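Local coordinates for protein thioredoxin reductase (Clostridium acetobutylicum ATCC 824, PDB 6GNA) that probably reduces thioredoxin with electrons from ferredoxin, passed through its FAD and a redox-active disulfide, without using a pyridine nucleotide, at residues D39-I50 with R60-K69. Sequence-based numbering, arbitrary orientation.
Sequences DLSKKLTLAPVI and RGAELQEKFK. With FAD (flavin-adenine dinucleotide), chain B.
Leu-64 receives Leu-44 and Ile-50 where helix 42-46 and the residues after it pack against the start of helix 61-74, in the FAD-binding Rossmann-type domain of this thioredoxin reductase. The axes of helices 42-46 and 61-69 approach to 7.3 Å, with their N-to-C directions 132° apart. Such closeness suits Gly-61: lacking a side chain, it lets its CA come to 2.9 Å from the O of Leu-44 in a CA-H...O contact.

Branched aliphatic chains fill the buried side. Leu-64 CD2 touches Leu-44 CD2 and Ile-50 CD1, and its side chain crosses each of theirs at about a right angle; its CG, anti to the backbone N (chi1 -175°), helps direct the branch there. The other methyl of Leu-44, CD1, lies 3.7 Å from CD2 of Phe-68, while Leu-64 CG covers one face of that ring, offset toward its rim. Leu-40 extends the apolar layer with CD1 against Phe-68 CB and the backbone of the longer helix. Leu-19 of helix 16-25 packs on both Leu-40 and Phe-68.

Polar groups border these apolar chains. Gln-65 is long enough to reach across to segment 39-50: its extended chain brings NE2 to the O of Asp-39 in a weak bond of 2.8 Å, and OE1 faces Thr-45 OG1 in another weak pairing. At the N-terminal end of the longer helix, Gly-61 N donates to Ala-47 O (3.0 Å), and a water that accepts from Ala-62 N lies within bonding distance of that carbonyl and of Thr-45 O.

The same segment also serves the cofactor. The small methyl of Ala-47 lies over the flavin at C6, while Ile-50 CG1 lies over its carbonyl oxygen O4; Ser-41, N-cap of helix 42-46, donates from OG to FAD O1A at 2.6 Å.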
ATOM      1  N   ASP A  39     -16.599   6.911 -15.007  1.00 32.58           N
ATOM      2  CA  ASP A  39     -16.052   5.588 -15.254  1.00 30.56           C
ATOM      3  C   ASP A  39     -14.916   5.222 -14.307  1.00 28.59           C
ATOM      4  O   ASP A  39     -14.256   4.200 -14.528  1.00 26.81           O
ATOM      5  CB  ASP A  39     -15.588   5.461 -16.707  1.00 41.68           C
ATOM      6  CG  ASP A  39     -14.469   6.425 -17.055  1.00 65.49           C
ATOM      7  OD1 ASP A  39     -14.054   7.211 -16.179  1.00 94.32           O
ATOM      8  OD2 ASP A  39     -14.000   6.394 -18.212  1.00106.30           O
ATOM      9  N   LEU A  40     -14.670   6.029 -13.262  1.00 24.71           N
ATOM     10  CA  LEU A  40     -13.701   5.720 -12.211  1.00 24.36           C
ATOM     11  C   LEU A  40     -12.270   5.973 -12.678  1.00 24.67           C
ATOM     12  O   LEU A  40     -11.656   6.967 -12.268  1.00 23.62           O
ATOM     13  CB  LEU A  40     -13.865   4.282 -11.672  1.00 26.65           C
ATOM     14  CG  LEU A  40     -15.277   3.918 -11.179  1.00 29.32           C
ATOM     15  CD1 LEU A  40     -15.282   2.556 -10.455  1.00 31.30           C
ATOM     16  CD2 LEU A  40     -15.876   5.024 -10.298  1.00 29.77           C
ATOM     17  N   SER A  41     -11.723   5.053 -13.460  1.00 21.40           N
ATOM     18  CA  SER A  41     -10.399   5.253 -14.014  1.00 19.80           C
ATOM     19  C   SER A  41     -10.339   4.761 -15.463  1.00 21.52           C
ATOM     20  O   SER A  41     -10.750   3.636 -15.745  1.00 21.53           O
ATOM     21  CB  SER A  41      -9.342   4.527 -13.187  1.00 23.80           C
ATOM     22  OG  SER A  41      -8.066   4.663 -13.790  1.00 24.81           O
ATOM     23  N   LYS A  42      -9.817   5.576 -16.377  1.00 25.46           N
ATOM     24  CA  LYS A  42      -9.652   5.149 -17.760  1.00 25.75           C
ATOM     25  C   LYS A  42      -8.674   3.965 -17.877  1.00 30.14           C
ATOM     26  O   LYS A  42      -8.913   3.050 -18.666  1.00 31.64           O
ATOM     27  CB  LYS A  42      -9.163   6.312 -18.624  1.00 33.85           C
ATOM     28  N   LYS A  43      -7.577   3.970 -17.114  1.00 29.95           N
ATOM     29  CA  LYS A  43      -6.611   2.888 -17.164  1.00 29.26           C
ATOM     30  C   LYS A  43      -7.248   1.558 -16.765  1.00 35.13           C
ATOM     31  O   LYS A  43      -6.954   0.537 -17.384  1.00 42.85           O
ATOM     32  CB  LYS A  43      -5.408   3.243 -16.291  1.00 25.07           C
ATOM     33  CG  LYS A  43      -4.854   4.619 -16.642  1.00 22.95           C
ATOM     34  CD  LYS A  43      -3.594   4.989 -15.883  1.00 22.81           C
ATOM     35  CE  LYS A  43      -3.101   6.360 -16.322  1.00 34.17           C
ATOM     36  NZ  LYS A  43      -1.777   6.718 -15.744  1.00 27.90           N
ATOM     37  N   LEU A  44      -8.112   1.542 -15.749  1.00 26.31           N
ATOM     38  CA  LEU A  44      -8.773   0.280 -15.416  1.00 32.58           C
ATOM     39  C   LEU A  44      -9.550  -0.308 -16.605  1.00 32.94           C
ATOM     40  O   LEU A  44      -9.454  -1.504 -16.879  1.00 28.95           O
ATOM     41  CB  LEU A  44      -9.763   0.496 -14.272  1.00 33.41           C
ATOM     42  CG  LEU A  44      -9.247   0.383 -12.840  1.00 31.05           C
ATOM     43  CD1 LEU A  44     -10.277   0.948 -11.872  1.00 36.09           C
ATOM     44  CD2 LEU A  44      -8.932  -1.065 -12.503  1.00 28.80           C
ATOM     45  N   THR A  45     -10.303   0.529 -17.319  1.00 30.77           N
ATOM     46  CA  THR A  45     -11.080   0.094 -18.467  1.00 33.93           C
ATOM     47  C   THR A  45     -10.202  -0.447 -19.587  1.00 33.78           C
ATOM     48  O   THR A  45     -10.577  -1.397 -20.269  1.00 40.33           O
ATOM     49  CB  THR A  45     -11.921   1.254 -19.029  1.00 43.61           C
ATOM     50  OG1 THR A  45     -12.765   1.779 -17.997  1.00 40.55           O
ATOM     51  CG2 THR A  45     -12.775   0.782 -20.192  1.00 49.22           C
ATOM     52  N   LEU A  46      -9.040   0.165 -19.783  1.00 31.13           N
ATOM     53  CA  LEU A  46      -8.154  -0.244 -20.865  1.00 36.10           C
ATOM     54  C   LEU A  46      -7.302  -1.452 -20.523  1.00 32.47           C
ATOM     55  O   LEU A  46      -6.672  -2.013 -21.423  1.00 37.37           O
ATOM     56  CB  LEU A  46      -7.199   0.893 -21.237  1.00 50.41           C
ATOM     57  CG  LEU A  46      -7.794   2.138 -21.884  1.00 66.56           C
ATOM     58  CD1 LEU A  46      -6.685   3.153 -22.106  1.00 63.43           C
ATOM     59  CD2 LEU A  46      -8.497   1.796 -23.191  1.00 50.57           C
ATOM     60  N   ALA A  47      -7.241  -1.845 -19.261  1.00 30.59           N
ATOM     61  CA  ALA A  47      -6.378  -2.946 -18.876  1.00 30.83           C
ATOM     62  C   ALA A  47      -6.976  -4.255 -19.377  1.00 30.59           C
ATOM     63  O   ALA A  47      -8.154  -4.524 -19.114  1.00 32.93           O
ATOM     64  CB  ALA A  47      -6.263  -3.001 -17.363  1.00 25.49           C
ATOM     65  N   PRO A  48      -6.184  -5.148 -20.018  0.57 26.39           N
ATOM     66  CA  PRO A  48      -6.768  -6.362 -20.629  0.57 32.85           C
ATOM     67  C   PRO A  48      -7.038  -7.557 -19.704  0.57 51.52           C
ATOM     68  O   PRO A  48      -8.203  -7.927 -19.519  0.57 32.54           O
ATOM     69  CB  PRO A  48      -5.762  -6.718 -21.734  0.57 42.24           C
ATOM     70  CG  PRO A  48      -4.476  -6.110 -21.292  0.57 34.52           C
ATOM     71  CD  PRO A  48      -4.806  -4.898 -20.477  0.57 36.67           C
ATOM     72  N   VAL A  49      -5.993  -8.227 -19.201  1.00 32.50           N
ATOM     73  CA  VAL A  49      -6.090  -9.200 -18.123  1.00 31.98           C
ATOM     74  C   VAL A  49      -5.197  -8.725 -16.986  1.00 31.21           C
ATOM     75  O   VAL A  49      -4.090  -8.242 -17.227  1.00 30.49           O
ATOM     76  CB  VAL A  49      -5.676 -10.595 -18.614  1.00 27.70           C
ATOM     77  CG1 VAL A  49      -4.252 -10.566 -19.151  1.00 63.20           C
ATOM     78  CG2 VAL A  49      -5.827 -11.624 -17.495  1.00 32.66           C
ATOM     79  N   ILE A  50      -5.672  -8.863 -15.747  1.00 24.11           N
ATOM     80  CA  ILE A  50      -4.934  -8.435 -14.559  1.00 21.97           C
ATOM     81  C   ILE A  50      -4.712  -9.658 -13.689  1.00 23.62           C
ATOM     82  O   ILE A  50      -5.678 -10.286 -13.238  1.00 23.50           O
ATOM     83  CB  ILE A  50      -5.697  -7.360 -13.775  1.00 20.82           C
ATOM     84  CG1 ILE A  50      -5.940  -6.140 -14.660  1.00 25.18           C
ATOM     85  CG2 ILE A  50      -4.951  -6.988 -12.478  1.00 21.26           C
ATOM     86  CD1 ILE A  50      -7.037  -5.253 -14.152  1.00 23.69           C
ATOM     87  N   ARG A  60     -10.521  -9.121 -16.085  1.00 27.55           N
ATOM     88  CA  ARG A  60     -10.327  -8.082 -17.079  1.00 27.94           C
ATOM     89  C   ARG A  60     -10.523  -6.714 -16.432  1.00 24.00           C
ATOM     90  O   ARG A  60     -11.281  -6.575 -15.471  1.00 26.16           O
ATOM     91  CB  ARG A  60     -11.329  -8.273 -18.218  1.00 31.49           C
ATOM     92  CG  ARG A  60     -11.261  -9.663 -18.842  1.00 36.80           C
ATOM     93  CD  ARG A  60     -12.582 -10.117 -19.449  1.00 58.15           C
ATOM     94  NE  ARG A  60     -12.913  -9.419 -20.684  1.00 59.38           N
ATOM     95  CZ  ARG A  60     -13.887  -9.791 -21.511  1.00 81.21           C
ATOM     96  NH1 ARG A  60     -14.124  -9.098 -22.616  1.00 61.87           N
ATOM     97  NH2 ARG A  60     -14.625 -10.860 -21.236  1.00 47.41           N
ATOM     98  N   GLY A  61      -9.846  -5.705 -16.984  1.00 27.54           N
ATOM     99  CA  GLY A  61      -9.901  -4.369 -16.408  1.00 27.46           C
ATOM    100  C   GLY A  61     -11.315  -3.852 -16.216  1.00 25.62           C
ATOM    101  O   GLY A  61     -11.659  -3.314 -15.162  1.00 26.03           O
ATOM    102  N   ALA A  62     -12.148  -3.967 -17.252  1.00 28.20           N
ATOM    103  CA  ALA A  62     -13.530  -3.502 -17.139  1.00 29.87           C
ATOM    104  C   ALA A  62     -14.339  -4.328 -16.146  1.00 27.26           C
ATOM    105  O   ALA A  62     -15.295  -3.817 -15.548  1.00 27.93           O
ATOM    106  CB  ALA A  62     -14.205  -3.516 -18.508  1.00 29.64           C
ATOM    107  N   GLU A  63     -13.976  -5.595 -15.950  1.00 26.98           N
ATOM    108  CA  GLU A  63     -14.622  -6.394 -14.916  1.00 27.03           C
ATOM    109  C   GLU A  63     -14.244  -5.899 -13.526  1.00 26.11           C
ATOM    110  O   GLU A  63     -15.096  -5.806 -12.635  1.00 26.18           O
ATOM    111  CB  GLU A  63     -14.218  -7.858 -15.082  1.00 28.77           C
ATOM    112  CG  GLU A  63     -14.875  -8.515 -16.270  1.00 30.32           C
ATOM    113  CD  GLU A  63     -14.395  -9.934 -16.494  1.00 37.65           C
ATOM    114  OE1 GLU A  63     -13.261 -10.257 -16.083  1.00 36.58           O
ATOM    115  OE2 GLU A  63     -15.151 -10.742 -17.083  1.00 38.95           O
ATOM    116  N   LEU A  64     -12.965  -5.587 -13.320  1.00 24.86           N
ATOM    117  CA  LEU A  64     -12.541  -5.067 -12.027  1.00 25.16           C
ATOM    118  C   LEU A  64     -13.162  -3.702 -11.791  1.00 25.11           C
ATOM    119  O   LEU A  64     -13.613  -3.395 -10.682  1.00 24.51           O
ATOM    120  CB  LEU A  64     -11.019  -4.997 -11.992  1.00 24.67           C
ATOM    121  CG  LEU A  64     -10.365  -4.580 -10.673  1.00 26.04           C
ATOM    122  CD1 LEU A  64     -10.728  -5.559  -9.562  1.00 25.79           C
ATOM    123  CD2 LEU A  64      -8.873  -4.545 -10.854  1.00 29.10           C
ATOM    124  N   GLN A  65     -13.244  -2.892 -12.848  1.00 22.88           N
ATOM    125  CA  GLN A  65     -13.932  -1.614 -12.742  1.00 26.26           C
ATOM    126  C   GLN A  65     -15.355  -1.808 -12.228  1.00 24.87           C
ATOM    127  O   GLN A  65     -15.829  -1.038 -11.387  1.00 23.08           O
ATOM    128  CB  GLN A  65     -13.927  -0.929 -14.110  1.00 24.62           C
ATOM    129  CG  GLN A  65     -14.579   0.469 -14.155  1.00 29.64           C
ATOM    130  CD  GLN A  65     -15.131   0.840 -15.529  1.00 42.17           C
ATOM    131  OE1 GLN A  65     -15.131   0.031 -16.461  1.00 55.53           O
ATOM    132  NE2 GLN A  65     -15.621   2.069 -15.652  1.00 51.57           N
ATOM    133  N   GLU A  66     -16.066  -2.821 -12.736  1.00 23.92           N
ATOM    134  CA  GLU A  66     -17.442  -3.025 -12.301  1.00 25.30           C
ATOM    135  C   GLU A  66     -17.494  -3.484 -10.846  1.00 24.92           C
ATOM    136  O   GLU A  66     -18.378  -3.065 -10.093  1.00 27.01           O
ATOM    137  CB  GLU A  66     -18.130  -4.038 -13.214  1.00 31.27           C
ATOM    138  CG  GLU A  66     -19.561  -4.398 -12.812  1.00 30.18           C
ATOM    139  CD  GLU A  66     -20.530  -3.229 -12.784  1.00 31.17           C
ATOM    140  OE1 GLU A  66     -20.290  -2.214 -13.470  1.00 32.20           O
ATOM    141  OE2 GLU A  66     -21.562  -3.353 -12.077  1.00 34.84           O
ATOM    142  N   LYS A  67     -16.555  -4.330 -10.430  1.00 23.82           N
ATOM    143  CA  LYS A  67     -16.509  -4.713  -9.026  1.00 23.35           C
ATOM    144  C   LYS A  67     -16.306  -3.483  -8.147  1.00 27.05           C
ATOM    145  O   LYS A  67     -16.908  -3.372  -7.068  1.00 25.03           O
ATOM    146  CB  LYS A  67     -15.374  -5.714  -8.785  1.00 26.13           C
ATOM    147  CG  LYS A  67     -15.455  -7.006  -9.630  1.00 30.51           C
ATOM    148  CD  LYS A  67     -16.266  -8.057  -8.959  1.00 58.02           C
ATOM    149  CE  LYS A  67     -16.111  -9.403  -9.643  1.00 46.33           C
ATOM    150  NZ  LYS A  67     -17.303 -10.214  -9.359  1.00 55.17           N
ATOM    151  N   PHE A  68     -15.458  -2.545  -8.592  1.00 23.20           N
ATOM    152  CA  PHE A  68     -15.216  -1.347  -7.795  1.00 22.19           C
ATOM    153  C   PHE A  68     -16.458  -0.460  -7.768  1.00 22.16           C
ATOM    154  O   PHE A  68     -16.801   0.118  -6.726  1.00 22.58           O
ATOM    155  CB  PHE A  68     -14.023  -0.569  -8.374  1.00 21.35           C
ATOM    156  CG  PHE A  68     -12.652  -1.210  -8.160  1.00 21.86           C
ATOM    157  CD1 PHE A  68     -12.474  -2.368  -7.426  1.00 22.45           C
ATOM    158  CD2 PHE A  68     -11.510  -0.579  -8.684  1.00 21.88           C
ATOM    159  CE1 PHE A  68     -11.200  -2.913  -7.243  1.00 22.67           C
ATOM    160  CE2 PHE A  68     -10.247  -1.123  -8.509  1.00 23.00           C
ATOM    161  CZ  PHE A  68     -10.091  -2.288  -7.786  1.00 21.81           C
ATOM    162  N   LYS A  69     -17.138  -0.346  -8.907  1.00 22.64           N
ATOM    163  CA  LYS A  69     -18.369   0.430  -8.964  0.55 25.17           C
ATOM    164  C   LYS A  69     -19.431  -0.143  -8.029  1.00 25.61           C
ATOM    165  O   LYS A  69     -20.123   0.601  -7.324  1.00 27.43           O
ATOM    166  CB  LYS A  69     -18.870   0.475 -10.404  0.55 24.72           C
ATOM    167  CG  LYS A  69     -20.097   1.329 -10.604  0.55 23.76           C
ATOM    168  CD  LYS A  69     -19.939   2.723 -10.030  0.55 29.18           C
ATOM    169  CE  LYS A  69     -20.970   3.684 -10.602  0.55 29.98           C
ATOM    170  NZ  LYS A  69     -22.346   3.112 -10.586  0.55 34.22           N
TER
HETATM  171  PA  FAD B 300      -5.834   6.550 -11.861  1.00 17.29           P
HETATM  172  O1A FAD B 300      -6.200   5.102 -12.064  1.00 18.32           O
HETATM  173  O2A FAD B 300      -5.201   7.317 -12.996  1.00 19.55           O
HETATM  174  O5B FAD B 300      -7.145   7.349 -11.385  1.00 16.60           O
HETATM  175  C5B FAD B 300      -7.214   8.761 -11.530  1.00 20.64           C
HETATM  176  C4B FAD B 300      -8.662   9.195 -11.694  1.00 20.26           C
HETATM  177  O4B FAD B 300      -8.856  10.467 -11.072  1.00 21.29           O
HETATM  178  C3B FAD B 300      -9.024   9.349 -13.162  1.00 22.93           C
HETATM  179  O3B FAD B 300     -10.320   8.803 -13.420  1.00 25.88           O
HETATM  180  C2B FAD B 300      -9.025  10.842 -13.396  1.00 22.58           C
HETATM  181  O2B FAD B 300      -9.985  11.238 -14.379  1.00 26.21           O
HETATM  182  C1B FAD B 300      -9.355  11.406 -12.025  1.00 20.83           C
HETATM  183  N9A FAD B 300      -8.722  12.729 -11.835  1.00 19.11           N
HETATM  184  C8A FAD B 300      -7.410  13.010 -11.939  1.00 20.38           C
HETATM  185  N7A FAD B 300      -7.186  14.327 -11.701  1.00 20.78           N
HETATM  186  C5A FAD B 300      -8.372  14.903 -11.443  1.00 19.12           C
HETATM  187  C6A FAD B 300      -8.854  16.261 -11.112  1.00 19.69           C
HETATM  188  N6A FAD B 300      -7.994  17.300 -11.007  1.00 19.84           N
HETATM  189  N1A FAD B 300     -10.180  16.425 -10.919  1.00 19.14           N
HETATM  190  C2A FAD B 300     -11.054  15.407 -11.017  1.00 21.41           C
HETATM  191  N3A FAD B 300     -10.681  14.150 -11.314  1.00 21.65           N
HETATM  192  C4A FAD B 300      -9.382  13.844 -11.533  1.00 19.14           C
HETATM  193  N1  FAD B 300      -1.528  -2.027 -12.652  1.00 20.20           N
HETATM  194  C2  FAD B 300      -1.475  -3.255 -12.079  1.00 20.32           C
HETATM  195  O2  FAD B 300      -1.185  -3.337 -10.867  1.00 20.67           O
HETATM  196  N3  FAD B 300      -1.718  -4.391 -12.756  1.00 20.30           N
HETATM  197  C4  FAD B 300      -2.035  -4.384 -14.057  1.00 21.67           C
HETATM  198  O4  FAD B 300      -2.257  -5.452 -14.665  1.00 23.78           O
HETATM  199  C4X FAD B 300      -2.115  -3.082 -14.761  1.00 21.38           C
HETATM  200  N5  FAD B 300      -2.428  -2.998 -16.071  1.00 23.64           N
HETATM  201  C5X FAD B 300      -2.495  -1.798 -16.689  1.00 24.23           C
HETATM  202  C6  FAD B 300      -2.820  -1.738 -18.038  1.00 25.34           C
HETATM  203  C7  FAD B 300      -2.893  -0.510 -18.685  1.00 26.72           C
HETATM  204  C7M FAD B 300      -3.244  -0.446 -20.148  1.00 27.33           C
HETATM  205  C8  FAD B 300      -2.622   0.742 -17.933  1.00 24.31           C
HETATM  206  C8M FAD B 300      -2.698   2.075 -18.630  1.00 25.33           C
HETATM  207  C9  FAD B 300      -2.298   0.685 -16.584  1.00 22.01           C
HETATM  208  C9A FAD B 300      -2.225  -0.540 -15.935  1.00 22.61           C
HETATM  209  N10 FAD B 300      -1.884  -0.607 -14.569  1.00 20.78           N
HETATM  210  C10 FAD B 300      -1.843  -1.871 -13.954  1.00 20.81           C
HETATM  211  C1' FAD B 300      -1.623   0.611 -13.796  1.00 19.03           C
HETATM  212  C2' FAD B 300      -2.816   0.927 -12.910  1.00 19.72           C
HETATM  213  O2' FAD B 300      -3.949   1.170 -13.749  1.00 20.28           O
HETATM  214  C3' FAD B 300      -2.543   2.156 -12.053  1.00 19.08           C
HETATM  215  O3' FAD B 300      -1.434   1.906 -11.188  1.00 19.12           O
HETATM  216  C4' FAD B 300      -3.763   2.518 -11.219  1.00 18.44           C
HETATM  217  O4' FAD B 300      -4.875   2.775 -12.085  1.00 19.23           O
HETATM  218  C5' FAD B 300      -3.481   3.739 -10.352  1.00 16.32           C
HETATM  219  O5' FAD B 300      -4.724   4.278  -9.923  1.00 16.51           O
HETATM  220  P   FAD B 300      -4.837   5.746  -9.287  1.00 17.06           P
HETATM  221  O1P FAD B 300      -6.170   5.851  -8.588  1.00 18.12           O
HETATM  222  O2P FAD B 300      -3.577   6.105  -8.540  1.00 17.62           O
HETATM  223  O3P FAD B 300      -4.848   6.695 -10.592  1.00 17.33           O
HETATM  224  O   HOH W   1     -10.616  -3.929 -19.957  1.00 30.41           O
HETATM  225  O   HOH W   2     -10.523  -7.865 -21.395  1.00 44.59           O